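PDB 4D7K: Sam-dependent methyltransferases from Streptomyces davawensis, which catalyses the two S-adenosyl methionine-dependent methylations that turn 8-amino-8-demethyl-D-riboflavin into roseoflavin, the last steps in making this antibiotic. Local coordinates for residues A[280-294]-A[330-343]. Numbering follows the deposited sequence.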
loop_
_atom_site.group_PDB
_atom_site.type_symbol
_atom_site.label_atom_id
_atom_site.label_comp_id
_atom_site.label_asym_id
_atom_site.label_seq_id
_atom_site.Cartn_x
_atom_site.Cartn_y
_atom_site.Cartn_z
ATOM N N ARG A 280 -9.313 -21.780 -34.002
ATOM C CA ARG A 280 -9.762 -21.465 -32.652
ATOM C C ARG A 280 -9.978 -19.975 -32.422
ATOM O O ARG A 280 -9.338 -19.129 -33.047
ATOM C CB ARG A 280 -8.758 -21.981 -31.616
ATOM C CG ARG A 280 -8.625 -23.492 -31.553
ATOM C CD ARG A 280 -9.854 -24.138 -30.943
ATOM N NE ARG A 280 -9.683 -25.579 -30.790
ATOM C CZ ARG A 280 -10.066 -26.482 -31.688
ATOM N NH1 ARG A 280 -10.653 -26.103 -32.815
ATOM N NH2 ARG A 280 -9.864 -27.770 -31.454
ATOM N N LEU A 281 -10.902 -19.676 -31.516
ATOM C CA LEU A 281 -11.028 -18.349 -30.935
ATOM C C LEU A 281 -10.464 -18.414 -29.523
ATOM O O LEU A 281 -10.963 -19.165 -28.690
ATOM C CB LEU A 281 -12.486 -17.881 -30.920
ATOM C CG LEU A 281 -12.813 -16.636 -30.092
ATOM C CD1 LEU A 281 -12.004 -15.433 -30.556
ATOM C CD2 LEU A 281 -14.302 -16.335 -30.157
ATOM N N LEU A 282 -9.407 -17.651 -29.264
ATOM C CA LEU A 282 -8.773 -17.653 -27.949
ATOM C C LEU A 282 -9.099 -16.369 -27.196
ATOM O O LEU A 282 -8.689 -15.285 -27.606
ATOM C CB LEU A 282 -7.256 -17.816 -28.078
ATOM C CG LEU A 282 -6.758 -18.911 -29.026
ATOM C CD1 LEU A 282 -5.243 -18.888 -29.105
ATOM C CD2 LEU A 282 -7.261 -20.292 -28.601
ATOM N N ILE A 283 -9.842 -16.490 -26.103
ATOM C CA ILE A 283 -10.191 -15.319 -25.312
ATOM C C ILE A 283 -9.321 -15.239 -24.063
ATOM O O ILE A 283 -9.331 -16.130 -23.217
ATOM C CB ILE A 283 -11.675 -15.321 -24.910
ATOM C CG1 ILE A 283 -12.559 -15.432 -26.154
ATOM C CG2 ILE A 283 -12.017 -14.051 -24.142
ATOM C CD1 ILE A 283 -14.043 -15.363 -25.862
ATOM N N LEU A 284 -8.558 -14.159 -23.967
ATOM C CA LEU A 284 -7.645 -13.962 -22.854
ATOM C C LEU A 284 -8.298 -13.055 -21.817
ATOM O O LEU A 284 -8.619 -11.904 -22.101
ATOM C CB LEU A 284 -6.317 -13.373 -23.344
ATOM C CG LEU A 284 -5.269 -14.316 -23.958
ATOM C CD1 LEU A 284 -5.817 -15.130 -25.118
ATOM C CD2 LEU A 284 -4.053 -13.528 -24.412
ATOM N N ASP A 285 -8.506 -13.585 -20.617
ATOM C CA ASP A 285 -9.209 -12.845 -19.580
ATOM C C ASP A 285 -9.009 -13.496 -18.218
ATOM O O ASP A 285 -8.425 -14.575 -18.113
ATOM C CB ASP A 285 -10.705 -12.760 -19.907
ATOM C CG ASP A 285 -11.393 -11.574 -19.244
ATOM O OD1 ASP A 285 -10.772 -10.916 -18.382
ATOM O OD2 ASP A 285 -12.564 -11.303 -19.584
ATOM N N SER A 286 -9.483 -12.823 -17.176
ATOM C CA SER A 286 -9.586 -13.428 -15.858
ATOM C C SER A 286 -10.985 -14.016 -15.714
ATOM O O SER A 286 -11.979 -13.340 -15.979
ATOM C CB SER A 286 -9.309 -12.402 -14.760
ATOM O OG SER A 286 -9.386 -12.997 -13.477
ATOM N N VAL A 287 -11.065 -15.277 -15.309
ATOM C CA VAL A 287 -12.350 -15.961 -15.238
ATOM C C VAL A 287 -12.785 -16.172 -13.793
ATOM O O VAL A 287 -12.117 -16.871 -13.026
ATOM C CB VAL A 287 -12.299 -17.314 -15.973
ATOM C CG1 VAL A 287 -13.627 -18.046 -15.853
ATOM C CG2 VAL A 287 -11.934 -17.100 -17.432
ATOM N N ILE A 288 -13.902 -15.548 -13.429
ATOM C CA ILE A 288 -14.459 -15.660 -12.085
ATOM C C ILE A 288 -14.710 -17.117 -11.727
ATOM O O ILE A 288 -15.390 -17.835 -12.459
ATOM C CB ILE A 288 -15.778 -14.872 -11.946
ATOM C CG1 ILE A 288 -15.566 -13.390 -12.279
ATOM C CG2 ILE A 288 -16.354 -15.037 -10.543
ATOM C CD1 ILE A 288 -14.702 -12.664 -11.276
ATOM N N GLY A 289 -14.150 -17.546 -10.600
ATOM C CA GLY A 289 -14.295 -18.916 -10.148
ATOM C C GLY A 289 -13.152 -19.796 -10.617
ATOM O O GLY A 289 -12.983 -20.916 -10.137
ATOM N N GLU A 290 -12.365 -19.294 -11.564
ATOM C CA GLU A 290 -11.239 -20.054 -12.102
ATOM C C GLU A 290 -10.021 -19.159 -12.289
ATOM O O GLU A 290 -9.325 -19.224 -13.303
ATOM C CB GLU A 290 -11.627 -20.727 -13.420
ATOM C CG GLU A 290 -12.724 -21.773 -13.256
ATOM C CD GLU A 290 -13.135 -22.405 -14.562
ATOM O OE1 GLU A 290 -12.254 -22.959 -15.253
ATOM O OE2 GLU A 290 -14.339 -22.349 -14.895
ATOM N N THR A 291 -9.785 -18.312 -11.299
ATOM C CA THR A 291 -8.587 -17.495 -11.241
ATOM C C THR A 291 -7.936 -17.746 -9.888
ATOM O O THR A 291 -8.564 -18.316 -8.995
ATOM C CB THR A 291 -8.899 -15.997 -11.418
ATOM O OG1 THR A 291 -7.678 -15.252 -11.460
ATOM C CG2 THR A 291 -9.760 -15.492 -10.265
ATOM N N GLY A 292 -6.685 -17.330 -9.733
ATOM C CA GLY A 292 -5.977 -17.550 -8.482
ATOM C C GLY A 292 -6.295 -16.455 -7.488
ATOM O O GLY A 292 -7.053 -15.540 -7.799
ATOM N N GLU A 293 -5.713 -16.545 -6.296
ATOM C CA GLU A 293 -5.937 -15.557 -5.243
ATOM C C GLU A 293 -5.564 -14.142 -5.681
ATOM O O GLU A 293 -6.198 -13.165 -5.273
ATOM C CB GLU A 293 -5.142 -15.931 -3.993
ATOM C CG GLU A 293 -5.383 -17.352 -3.510
ATOM C CD GLU A 293 -6.848 -17.635 -3.232
ATOM O OE1 GLU A 293 -7.466 -16.876 -2.456
ATOM O OE2 GLU A 293 -7.382 -18.617 -3.791
ATOM N N LEU A 294 -4.524 -14.033 -6.499
ATOM C CA LEU A 294 -4.083 -12.732 -6.983
ATOM C C LEU A 294 -5.175 -12.117 -7.843
ATOM O O LEU A 294 -5.488 -10.930 -7.723
ATOM C CB LEU A 294 -2.780 -12.857 -7.775
ATOM C CG LEU A 294 -2.185 -11.533 -8.264
ATOM C CD1 LEU A 294 -1.904 -10.623 -7.086
ATOM C CD2 LEU A 294 -0.918 -11.764 -9.084
ATOM N N ILE A 330 -10.497 -23.963 -20.480
ATOM C CA ILE A 330 -10.003 -22.703 -19.937
ATOM C C ILE A 330 -8.657 -22.942 -19.264
ATOM O O ILE A 330 -8.590 -23.409 -18.125
ATOM C CB ILE A 330 -10.997 -22.088 -18.937
ATOM C CG1 ILE A 330 -12.353 -21.865 -19.615
ATOM C CG2 ILE A 330 -10.448 -20.787 -18.367
ATOM C CD1 ILE A 330 -13.385 -21.201 -18.730
ATOM N N HIS A 331 -7.583 -22.634 -19.984
ATOM C CA HIS A 331 -6.237 -22.938 -19.514
ATOM C C HIS A 331 -5.685 -21.813 -18.654
ATOM O O HIS A 331 -5.628 -20.666 -19.093
ATOM C CB HIS A 331 -5.301 -23.194 -20.694
ATOM C CG HIS A 331 -5.876 -24.096 -21.738
ATOM N ND1 HIS A 331 -5.567 -25.439 -21.813
ATOM C CD2 HIS A 331 -6.737 -23.853 -22.753
ATOM C CE1 HIS A 331 -6.214 -25.981 -22.830
ATOM N NE2 HIS A 331 -6.932 -25.039 -23.417
ATOM N N PRO A 332 -5.275 -22.142 -17.422
ATOM C CA PRO A 332 -4.679 -21.167 -16.503
ATOM C C PRO A 332 -3.376 -20.586 -17.050
ATOM O O PRO A 332 -2.495 -21.341 -17.464
ATOM C CB PRO A 332 -4.415 -21.988 -15.234
ATOM C CG PRO A 332 -5.294 -23.190 -15.356
ATOM C CD PRO A 332 -5.383 -23.478 -16.817
ATOM N N ALA A 333 -3.269 -19.262 -17.053
ATOM C CA ALA A 333 -2.058 -18.583 -17.498
ATOM C C ALA A 333 -1.484 -17.769 -16.346
ATOM O O ALA A 333 -1.596 -16.543 -16.322
ATOM C CB ALA A 333 -2.349 -17.690 -18.702
ATOM N N GLY A 334 -0.880 -18.460 -15.384
ATOM C CA GLY A 334 -0.432 -17.821 -14.163
ATOM C C GLY A 334 -1.554 -17.787 -13.141
ATOM O O GLY A 334 -2.509 -18.557 -13.233
ATOM N N ASP A 335 -1.458 -16.877 -12.177
ATOM C CA ASP A 335 -2.407 -16.858 -11.074
ATOM C C ASP A 335 -3.526 -15.843 -11.266
ATOM O O ASP A 335 -4.325 -15.608 -10.359
ATOM C CB ASP A 335 -1.672 -16.580 -9.765
ATOM C CG ASP A 335 -0.746 -17.712 -9.369
ATOM O OD1 ASP A 335 -1.057 -18.880 -9.696
ATOM O OD2 ASP A 335 0.290 -17.435 -8.732
ATOM N N VAL A 336 -3.588 -15.240 -12.446
ATOM C CA VAL A 336 -4.640 -14.278 -12.727
ATOM C C VAL A 336 -5.393 -14.630 -13.993
ATOM O O VAL A 336 -6.593 -14.906 -13.968
ATOM C CB VAL A 336 -4.086 -12.857 -12.883
ATOM C CG1 VAL A 336 -5.218 -11.889 -13.193
ATOM C CG2 VAL A 336 -3.343 -12.440 -11.632
ATOM N N TRP A 337 -4.665 -14.619 -15.101
ATOM C CA TRP A 337 -5.268 -14.712 -16.417
ATOM C C TRP A 337 -5.444 -16.151 -16.872
ATOM O O TRP A 337 -4.892 -17.081 -16.285
ATOM C CB TRP A 337 -4.420 -13.941 -17.429
ATOM C CG TRP A 337 -4.030 -12.584 -16.942
ATOM C CD1 TRP A 337 -2.781 -12.168 -16.586
ATOM C CD2 TRP A 337 -4.898 -11.461 -16.738
ATOM N NE1 TRP A 337 -2.815 -10.856 -16.181
ATOM C CE2 TRP A 337 -4.105 -10.398 -16.264
ATOM C CE3 TRP A 337 -6.271 -11.250 -16.914
ATOM C CZ2 TRP A 337 -4.636 -9.145 -15.959
ATOM C CZ3 TRP A 337 -6.798 -10.005 -16.610
ATOM C CH2 TRP A 337 -5.981 -8.967 -16.139
ATOM N N ALA A 338 -6.228 -16.321 -17.925
ATOM C CA ALA A 338 -6.481 -17.634 -18.484
ATOM C C ALA A 338 -6.692 -17.528 -19.985
ATOM O O ALA A 338 -7.095 -16.480 -20.490
ATOM C CB ALA A 338 -7.692 -18.269 -17.818
ATOM N N VAL A 339 -6.412 -18.610 -20.698
ATOM C CA VAL A 339 -6.725 -18.658 -22.114
ATOM C C VAL A 339 -7.965 -19.510 -22.337
ATOM O O VAL A 339 -7.937 -20.726 -22.150
ATOM C CB VAL A 339 -5.559 -19.213 -22.940
ATOM C CG1 VAL A 339 -5.964 -19.347 -24.400
ATOM C CG2 VAL A 339 -4.352 -18.309 -22.807
ATOM N N ILE A 340 -9.060 -18.858 -22.713
ATOM C CA ILE A 340 -10.293 -19.561 -23.033
ATOM C C ILE A 340 -10.232 -20.051 -24.471
ATOM O O ILE A 340 -10.329 -19.261 -25.402
ATOM C CB ILE A 340 -11.534 -18.663 -22.849
ATOM C CG1 ILE A 340 -11.561 -18.066 -21.441
ATOM C CG2 ILE A 340 -12.811 -19.451 -23.118
ATOM C CD1 ILE A 340 -12.749 -17.151 -21.186
ATOM N N GLU A 341 -10.056 -21.353 -24.653
ATOM C CA GLU A 341 -9.985 -21.916 -25.994
ATOM C C GLU A 341 -11.380 -22.270 -26.499
ATOM O O GLU A 341 -12.065 -23.108 -25.911
ATOM C CB GLU A 341 -9.079 -23.146 -26.014
ATOM C CG GLU A 341 -8.858 -23.721 -27.397
ATOM C CD GLU A 341 -8.125 -25.046 -27.364
ATOM O OE1 GLU A 341 -7.580 -25.396 -26.298
ATOM O OE2 GLU A 341 -8.098 -25.738 -28.403
ATOM N N CYS A 342 -11.797 -21.629 -27.587
ATOM C CA CYS A 342 -13.143 -21.827 -28.126
ATOM C C CYS A 342 -13.120 -22.416 -29.530
ATOM O O CYS A 342 -12.269 -22.072 -30.349
ATOM C CB CYS A 342 -13.914 -20.506 -28.145
ATOM S SG CYS A 342 -14.026 -19.685 -26.549
ATOM N N ARG A 343 -14.079 -23.290 -29.807
ATOM C CA ARG A 343 -14.158 -23.964 -31.092
ATOM C C ARG A 343 -15.513 -23.719 -31.743
ATOM O O ARG A 343 -16.531 -23.630 -31.055
ATOM C CB ARG A 343 -13.911 -25.462 -30.913
ATOM C CG ARG A 343 -13.975 -26.295 -32.177
ATOM C CD ARG A 343 -13.754 -27.757 -31.834
ATOM N NE ARG A 343 -14.511 -28.135 -30.644
ATOM C CZ ARG A 343 -14.244 -29.197 -29.890
ATOM N NH1 ARG A 343 -13.229 -29.993 -30.196
ATOM N NH2 ARG A 343 -14.989 -29.456 -28.824
HETATM O O HOH W 1 -8.528 -16.797 -14.908
#
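Val336 O is gripped by Thr291 OG1 at 2.8 Å, by a water and, weakly, by Ser286 OG. The threonine hydroxyl lies in the carbonyl plane on a lone pair, placed there by OG1 standing anti to the backbone N (chi1 -175°). The same water also joins Val287 N and Glu290 O, the two ends of a type II beta turn, so one solvent molecule ties that turn to the bend between strands 325-333 and 337-344. The contact lies at the antiparallel edge of the class I methyltransferase sheet, where strand 337-344 runs antiparallel between 280-285, the last of the parallel strands of the Rossmann-like domain, and 325-333. Paired backbone bonds join Leu281 to Cys342, Ile283 to Ile340 and Asp285 to Ala338; Ile340 N to Ile283 O is 2.8 Å.

On one face Ile283 and Ile340 sit CB to CB at 3.9 Å, and the Val287 side chain crosses that of Ile340, CG2 3.8 Å from Ile340 CD1, and meets Ile330 CG2 tip to tip; helix 313-322 covers this side through Trp316 and Leu320. On the other face Leu284 CD1 lies alongside Val339 CG2, under Phe170. There too Arg280 bends at chi2 (-71°), bringing NE to the anti lone pair of Glu341 OE2 at 2.9 Å, with the guanidinium and carboxylate planes 25° apart. Arg178 forms a second salt bridge to OE2 and His331 NE2 donates to OE1, so both carboxylate oxygens are held, which probably favours the charged form of Glu341.

Beyond the sheet, the first turn of helix 293-305 follows Gly292, and Leu294, which also packs on Val22 of the second subunit, sets CD2 against Val336 CG2 at 3.6 Å. Val336 turns its other methyl, CG1, over the centre of the Trp337 ring, 3.5 Å above the plane.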